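Local coordinates for protein protease 2A (Rhinovirus C, PDB 5X45) that binds a zinc ion and, as a chymotrypsin-like cysteine protease, probably cleaves the viral polyprotein, at residues Phe8-Asp13 against Thr42-Pro47; Ala14-Ala19 against Ala35-Asp40; Gly46-Pro51 against His115-Met120. All blocks are in the same frame, centred on the assembly; numbering follows the deposited sequence.

Interaction 1. Residues Phe8-Asp13 against Thr42-Pro47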
# COMPACT_ATOMS: atom_id res chain seq x y z
N PHE A 8 -2.01 2.97 7.18
CA PHE A 8 -2.13 1.53 7.35
C PHE A 8 -3.55 1.15 6.99
O PHE A 8 -4.41 2.02 6.88
CB PHE A 8 -1.79 1.09 8.79
CG PHE A 8 -2.64 1.76 9.85
CD1 PHE A 8 -3.90 1.25 10.18
CD2 PHE A 8 -2.19 2.90 10.52
CE1 PHE A 8 -4.69 1.88 11.15
CE2 PHE A 8 -2.97 3.52 11.50
CZ PHE A 8 -4.22 3.02 11.81
N VAL A 9 -3.81 -0.14 6.82
CA VAL A 9 -5.15 -0.62 6.54
C VAL A 9 -5.64 -1.50 7.67
O VAL A 9 -4.99 -2.47 8.03
CB VAL A 9 -5.21 -1.39 5.21
CG1 VAL A 9 -6.62 -1.83 4.91
CG2 VAL A 9 -4.64 -0.53 4.09
N HIS A 10 -6.80 -1.16 8.22
CA HIS A 10 -7.33 -1.86 9.39
C HIS A 10 -8.70 -2.45 9.10
O HIS A 10 -9.71 -1.76 9.15
CB HIS A 10 -7.38 -0.90 10.57
CG HIS A 10 -7.75 -1.56 11.87
ND1 HIS A 10 -8.01 -0.83 13.02
CD2 HIS A 10 -7.90 -2.86 12.20
CE1 HIS A 10 -8.31 -1.67 14.00
NE2 HIS A 10 -8.24 -2.90 13.53
N THR A 11 -8.74 -3.75 8.80
CA THR A 11 -9.99 -4.42 8.48
C THR A 11 -10.63 -4.99 9.74
O THR A 11 -10.14 -4.74 10.85
CB THR A 11 -9.79 -5.55 7.46
OG1 THR A 11 -8.99 -6.58 8.05
CG2 THR A 11 -9.11 -5.01 6.20
N ARG A 12 -11.70 -5.77 9.58
CA ARG A 12 -12.41 -6.36 10.72
C ARG A 12 -11.50 -7.24 11.57
O ARG A 12 -11.63 -7.31 12.79
CB ARG A 12 -13.60 -7.21 10.28
CG ARG A 12 -14.49 -7.58 11.46
CD ARG A 12 -15.20 -8.93 11.28
NE ARG A 12 -16.55 -8.83 10.73
CZ ARG A 12 -17.10 -9.77 9.95
NH1 ARG A 12 -18.33 -9.60 9.49
NH2 ARG A 12 -16.42 -10.87 9.64
N ASP A 13 -10.58 -7.92 10.90
CA ASP A 13 -9.76 -8.92 11.57
C ASP A 13 -8.24 -8.71 11.43
O ASP A 13 -7.47 -9.39 12.10
CB ASP A 13 -10.17 -10.32 11.09
CG ASP A 13 -10.25 -10.43 9.58
OD1 ASP A 13 -9.67 -9.58 8.87
OD2 ASP A 13 -10.92 -11.37 9.10
N THR A 42 -5.81 -8.97 14.47
CA THR A 42 -6.21 -8.08 15.55
C THR A 42 -7.56 -8.42 16.15
O THR A 42 -8.49 -8.83 15.47
CB THR A 42 -6.20 -6.60 15.08
OG1 THR A 42 -6.50 -5.75 16.20
CG2 THR A 42 -7.21 -6.37 13.97
N ASN A 43 -7.64 -8.24 17.47
CA ASN A 43 -8.84 -8.50 18.24
C ASN A 43 -9.84 -7.36 18.10
O ASN A 43 -11.04 -7.56 18.32
CB ASN A 43 -8.48 -8.75 19.69
CG ASN A 43 -8.18 -10.21 19.96
OD1 ASN A 43 -8.59 -11.09 19.19
ND2 ASN A 43 -7.46 -10.49 21.05
N VAL A 44 -9.35 -6.16 17.80
CA VAL A 44 -10.22 -4.99 17.65
C VAL A 44 -10.51 -4.78 16.15
O VAL A 44 -9.59 -4.70 15.32
CB VAL A 44 -9.62 -3.71 18.33
CG1 VAL A 44 -8.57 -4.14 19.35
CG2 VAL A 44 -8.96 -2.78 17.35
N PRO A 45 -11.79 -4.82 15.77
CA PRO A 45 -12.25 -4.64 14.38
C PRO A 45 -11.95 -3.25 13.80
O PRO A 45 -12.06 -2.24 14.50
CB PRO A 45 -13.76 -4.86 14.48
CG PRO A 45 -13.94 -5.73 15.69
CD PRO A 45 -12.89 -5.24 16.66
N GLY A 46 -11.55 -3.20 12.53
CA GLY A 46 -11.29 -1.95 11.85
C GLY A 46 -12.36 -1.62 10.83
O GLY A 46 -13.14 -2.49 10.44
N PRO A 47 -12.38 -0.36 10.37
CA PRO A 47 -13.40 0.15 9.45
C PRO A 47 -13.13 -0.15 7.97
O PRO A 47 -14.06 -0.03 7.17
CB PRO A 47 -13.35 1.65 9.70
CG PRO A 47 -11.93 1.91 10.08
CD PRO A 47 -11.50 0.71 10.87
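The His10 imidazole lies flat against the backbone of the 42-47 loop: Gly46 CA sits 3.4 Å from the centroid of the His10 ring and only 4° off its normal, a CH-pi contact over the middle of one face. CG of His10 is anti to its own backbone N (chi1 -173°), which swings the ring out to the loop. The ring edge is used as well. His10 NE2 donates to Val44 O at 2.9 Å, with an N-H...O angle of 148° and the acceptor close to the ring plane, although the nitrogen stands above the plane of the Val44 carbonyl. Beside this bond Val44 CG2 meets His10 CE1 at 3.6 Å, edge-on, and Thr42 CG2 approaches NE2 from near the same plane. With NE2 bonded at the edge and Gly46 CA over the face, the rotation of the ring is restricted.

Two main-chain bonds join the rest. Gly46 N donates to Thr11 O at 2.7 Å, and Thr42 N to Asp13 O at 2.9 Å. They tie the turn of a beta hairpin, formed by strands 9-10 and 14-18 at the edge of the N-terminal sheet, to the loop that follows strand 37-41. The side chains of Thr11 and Asp13 set off from the backbone away from the loop. At the exposed margin the Pro45 and Arg12 side chains cross obliquely, Pro45 CB to Arg12 CG 4.1 Å.

A second shell surrounds both partners. Thr42 OG1 accepts from Val44 N at 3.3 Å, an ST turn in the part of the loop that ends at Val44, whose carbonyl oxygen meets the imidazole. On the hairpin side, Thr11 OG1 accepts from Ala14 N across the turn, Asp48 OD2 takes the backbone N-H of His10, and the His10 side chain also rests on Ile15.

Interaction 2. Residues Ala14-Ala19 against Ala35-Asp40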
# COMPACT_ATOMS: atom_id res chain seq x y z
N ALA A 14 -7.81 -7.79 10.58
CA ALA A 14 -6.38 -7.68 10.29
C ALA A 14 -5.90 -6.24 10.11
O ALA A 14 -6.68 -5.34 9.80
CB ALA A 14 -6.03 -8.49 9.06
N ILE A 15 -4.60 -6.05 10.31
CA ILE A 15 -3.93 -4.78 10.08
C ILE A 15 -2.80 -4.96 9.06
O ILE A 15 -1.95 -5.83 9.21
CB ILE A 15 -3.34 -4.21 11.36
CG1 ILE A 15 -4.41 -4.03 12.42
CG2 ILE A 15 -2.62 -2.90 11.07
CD1 ILE A 15 -3.85 -3.82 13.81
N TYR A 16 -2.80 -4.12 8.03
CA TYR A 16 -1.83 -4.19 6.95
C TYR A 16 -0.89 -3.00 7.01
O TYR A 16 -1.33 -1.85 6.99
CB TYR A 16 -2.54 -4.23 5.59
CG TYR A 16 -3.45 -5.42 5.38
CD1 TYR A 16 -4.65 -5.55 6.08
CD2 TYR A 16 -3.13 -6.39 4.44
CE1 TYR A 16 -5.49 -6.64 5.87
CE2 TYR A 16 -3.96 -7.48 4.22
CZ TYR A 16 -5.13 -7.60 4.94
OH TYR A 16 -5.93 -8.69 4.70
N LYS A 17 0.41 -3.25 7.09
CA LYS A 17 1.38 -2.17 7.15
C LYS A 17 2.52 -2.43 6.17
O LYS A 17 2.75 -3.56 5.77
CB LYS A 17 1.95 -2.03 8.57
CG LYS A 17 0.88 -1.95 9.65
CD LYS A 17 1.45 -1.58 11.01
CE LYS A 17 1.11 -0.13 11.34
NZ LYS A 17 1.70 0.32 12.63
N CYS A 18 3.23 -1.39 5.83
CA CYS A 18 4.40 -1.53 5.03
C CYS A 18 5.44 -2.10 5.95
O CYS A 18 5.60 -1.63 7.03
CB CYS A 18 4.81 -0.17 4.50
SG CYS A 18 3.92 0.33 3.05
N ALA A 19 6.12 -3.14 5.53
CA ALA A 19 6.98 -3.87 6.41
C ALA A 19 8.13 -3.08 7.02
O ALA A 19 8.49 -3.31 8.15
CB ALA A 19 7.46 -5.14 5.76
N ALA A 35 6.82 -7.73 -1.27
CA ALA A 35 5.68 -6.83 -1.42
C ALA A 35 5.75 -5.70 -0.40
O ALA A 35 4.81 -4.91 -0.30
CB ALA A 35 4.38 -7.60 -1.28
N ASP A 36 6.85 -5.66 0.36
CA ASP A 36 7.03 -4.70 1.45
C ASP A 36 5.79 -4.66 2.34
O ASP A 36 5.28 -3.59 2.70
CB ASP A 36 7.36 -3.30 0.90
CG ASP A 36 7.78 -2.33 1.99
OD1 ASP A 36 8.25 -2.81 3.04
OD2 ASP A 36 7.64 -1.10 1.79
N LEU A 37 5.31 -5.84 2.71
CA LEU A 37 4.01 -5.96 3.36
C LEU A 37 4.06 -6.83 4.60
O LEU A 37 4.62 -7.93 4.58
CB LEU A 37 2.99 -6.55 2.40
CG LEU A 37 1.57 -6.70 2.94
CD1 LEU A 37 0.92 -5.32 3.15
CD2 LEU A 37 0.73 -7.56 2.01
N GLN A 38 3.47 -6.34 5.67
CA GLN A 38 3.30 -7.13 6.88
C GLN A 38 1.83 -7.13 7.27
O GLN A 38 1.19 -6.08 7.23
CB GLN A 38 4.15 -6.60 8.03
CG GLN A 38 3.80 -7.26 9.36
CD GLN A 38 4.78 -6.97 10.47
OE1 GLN A 38 5.97 -6.72 10.23
NE2 GLN A 38 4.29 -6.96 11.70
N VAL A 39 1.29 -8.30 7.58
CA VAL A 39 -0.09 -8.35 8.02
C VAL A 39 -0.18 -8.96 9.41
O VAL A 39 0.37 -10.03 9.67
CB VAL A 39 -0.98 -9.15 7.07
CG1 VAL A 39 -2.44 -9.00 7.49
CG2 VAL A 39 -0.78 -8.67 5.64
N ASP A 40 -0.89 -8.27 10.31
CA ASP A 40 -1.08 -8.73 11.67
C ASP A 40 -2.55 -8.98 11.94
O ASP A 40 -3.40 -8.25 11.44
CB ASP A 40 -0.52 -7.72 12.69
CG ASP A 40 1.01 -7.65 12.67
OD1 ASP A 40 1.62 -7.96 11.62
OD2 ASP A 40 1.61 -7.29 13.70
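Strands 14-18 and 37-41 form the central antiparallel pair of the four-stranded sheet that makes up the N-terminal part of this chymotrypsin-like protease; here they run at 161° to each other, 4.7 Å apart at their axes. Two hydrogen-bonded pairs set the register: Ile15 N reaches Asp40 O at 2.7 Å, and Lys17 N reaches Gln38 O at 2.9 Å, each bond being returned by the partner's amide. All four are nearly straight. Beyond them Ala19 N donates to Asp36 O from well above that carbonyl plane, which marks the end of the regular pairing with 14-18. On the other side of their strand, Asp36 and Leu37 form a G1 beta bulge against Ala32 of strand 28-32.

On the face that carries Tyr16 and Val39, a non-hydrogen-bonded pair, the two side chains lie side by side and point the same way. Val39 CG1, anti to its backbone N, stands over the centre of the Tyr16 ring at 3.9 Å from the centroid in a CH-pi contact, while Val39 CG2 meets Tyr16 CD2 and Leu37 CD1 lies at the ring edge. Asp36 OD1 is bonded to Tyr87 OH, and its OD2 makes a weak hydrogen bond to His20 ND1, consistent with the Asp-His pair of a chymotrypsin-like triad. On the other face the extended side chain of Gln38 turns along its own strand, its NE2 donating within the amide plane to the syn lone pair of Asp40 OD1 at 2.9 Å.

Interaction 3. Residues Gly46-Pro51 against His115-Met120. With ZN (zinc ion), chain E.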
# COMPACT_ATOMS: atom_id res chain seq x y z
N GLY A 46 -11.55 -3.20 12.53
CA GLY A 46 -11.29 -1.95 11.85
C GLY A 46 -12.36 -1.62 10.83
O GLY A 46 -13.14 -2.49 10.44
N PRO A 47 -12.38 -0.36 10.37
CA PRO A 47 -13.40 0.15 9.45
C PRO A 47 -13.13 -0.15 7.97
O PRO A 47 -14.06 -0.03 7.17
CB PRO A 47 -13.35 1.65 9.70
CG PRO A 47 -11.93 1.91 10.08
CD PRO A 47 -11.50 0.71 10.87
N ASP A 48 -11.91 -0.51 7.61
CA ASP A 48 -11.55 -0.67 6.19
C ASP A 48 -11.97 -2.00 5.59
O ASP A 48 -12.06 -3.02 6.28
CB ASP A 48 -10.04 -0.49 5.99
CG ASP A 48 -9.53 0.84 6.51
OD1 ASP A 48 -10.27 1.85 6.38
OD2 ASP A 48 -8.39 0.88 7.05
N VAL A 49 -12.19 -2.00 4.27
CA VAL A 49 -12.62 -3.19 3.54
C VAL A 49 -11.79 -3.37 2.27
O VAL A 49 -11.70 -2.47 1.44
CB VAL A 49 -14.11 -3.10 3.16
CG1 VAL A 49 -14.49 -4.25 2.23
CG2 VAL A 49 -14.98 -3.10 4.41
N ILE A 50 -11.17 -4.54 2.14
CA ILE A 50 -10.44 -4.86 0.92
C ILE A 50 -11.34 -5.65 -0.03
O ILE A 50 -11.70 -6.79 0.27
CB ILE A 50 -9.15 -5.64 1.24
CG1 ILE A 50 -8.29 -4.83 2.21
CG2 ILE A 50 -8.37 -5.96 -0.04
CD1 ILE A 50 -7.16 -5.60 2.82
N PRO A 51 -11.72 -5.03 -1.12
CA PRO A 51 -12.67 -5.58 -2.07
C PRO A 51 -12.07 -6.64 -2.92
O PRO A 51 -10.89 -6.72 -3.05
CB PRO A 51 -13.04 -4.38 -2.92
CG PRO A 51 -11.98 -3.39 -2.71
CD PRO A 51 -11.19 -3.72 -1.53
N HIS A 115 -15.29 0.48 -3.92
CA HIS A 115 -15.62 -0.64 -3.04
C HIS A 115 -14.75 -0.78 -1.78
O HIS A 115 -15.11 -1.50 -0.85
CB HIS A 115 -15.58 -1.93 -3.85
CG HIS A 115 -16.47 -1.91 -5.05
ND1 HIS A 115 -15.99 -1.93 -6.34
CD2 HIS A 115 -17.82 -1.84 -5.15
CE1 HIS A 115 -17.00 -1.88 -7.19
NE2 HIS A 115 -18.13 -1.83 -6.49
N GLY A 116 -13.62 -0.08 -1.74
CA GLY A 116 -12.78 -0.11 -0.56
C GLY A 116 -11.31 0.15 -0.83
O GLY A 116 -10.95 0.72 -1.86
N VAL A 117 -10.47 -0.26 0.11
CA VAL A 117 -9.04 -0.07 -0.01
C VAL A 117 -8.41 -1.21 -0.81
O VAL A 117 -8.57 -2.38 -0.46
CB VAL A 117 -8.38 0.01 1.37
CG1 VAL A 117 -6.92 0.43 1.23
CG2 VAL A 117 -9.13 0.99 2.26
N ILE A 118 -7.69 -0.88 -1.88
CA ILE A 118 -7.09 -1.92 -2.70
C ILE A 118 -5.57 -1.86 -2.68
O ILE A 118 -4.91 -2.77 -3.19
CB ILE A 118 -7.55 -1.83 -4.18
CG1 ILE A 118 -7.15 -0.49 -4.79
CG2 ILE A 118 -9.05 -2.06 -4.30
CD1 ILE A 118 -7.51 -0.36 -6.25
N GLY A 119 -5.00 -0.82 -2.09
CA GLY A 119 -3.56 -0.64 -2.13
C GLY A 119 -2.95 0.33 -1.14
O GLY A 119 -3.66 1.07 -0.45
N MET A 120 -1.62 0.32 -1.08
CA MET A 120 -0.85 1.23 -0.23
C MET A 120 0.38 1.70 -0.98
O MET A 120 1.02 0.90 -1.67
CB MET A 120 -0.40 0.54 1.06
CG MET A 120 -1.38 0.56 2.21
SD MET A 120 -0.61 -0.10 3.72
CE MET A 120 -0.07 -1.72 3.16
ZN ZN E . -13.58 -1.61 -6.85
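A loop, not a strand, meets the start of strand 116-124, and it does so almost squarely: the directions of 48-51 and 115-118 are 94° apart. A single hydrogen bond spans the crossing, from Val117 N to Val49 O at 2.9 Å, bent at the hydrogen (139°) yet lying in the carbonyl plane. Val49 O also receives Gly116 CA in a CA-H...O contact; the phi of 153° at Gly116 belongs to backbone space that suits glycine, and the bare CA lets the carbonyl draw up to it.

Pro51 and Val117 bury the most surface. Pro51 CG reaches Ile118 CG2 at 3.6 Å, the two side chains crossing at about a right angle, while Pro51 CB touches His115 CB at 3.6 Å. Pro51 CD comes nearest to Val117 O, at 3.1 Å; CA of Ile50 meets the same oxygen at 3.4 Å, and the CB, CG1 and CG2 of that isoleucine gather round it. From His115 the ring leads away from the loop, and ND1 binds the zinc ion at 2.5 Å; Cys53, Cys55 and Cys113 are the other residues of the site, so Pro51 touches the CB of a zinc ligand.

Ile118 and Gly119 form a classic bulge opposite Leu111 in the adjoining strand 110-113 of the six-stranded barrel. Pro51 also rests on Cys113 of that strand, and Val117 touches Leu112 of the same strand and Val9 of strand 9-10.

Interaction 2 is nested within the chain loop closed by interaction 1, and interaction 3 follows, beginning on Gly46 and Pro47, where interaction 1 ends. Their centres are about 12 Å (1 and 2), about 10 Å (1 and 3) and about 13 Å (2 and 3) apart. Interactions 1 and 2 reach the same four-stranded sheet through the neighbouring strands 9-10 and 14-18, where Val9 O lies 2.7 Å from Tyr16 N. Interaction 3 carries the connecting chain from that sheet onto the barrel. Val9 packs on Val117, Tyr16 on Ile50 and Leu37 on Met120, so the three contacts together trace the junction of the two halves expected of a chymotrypsin-like protease.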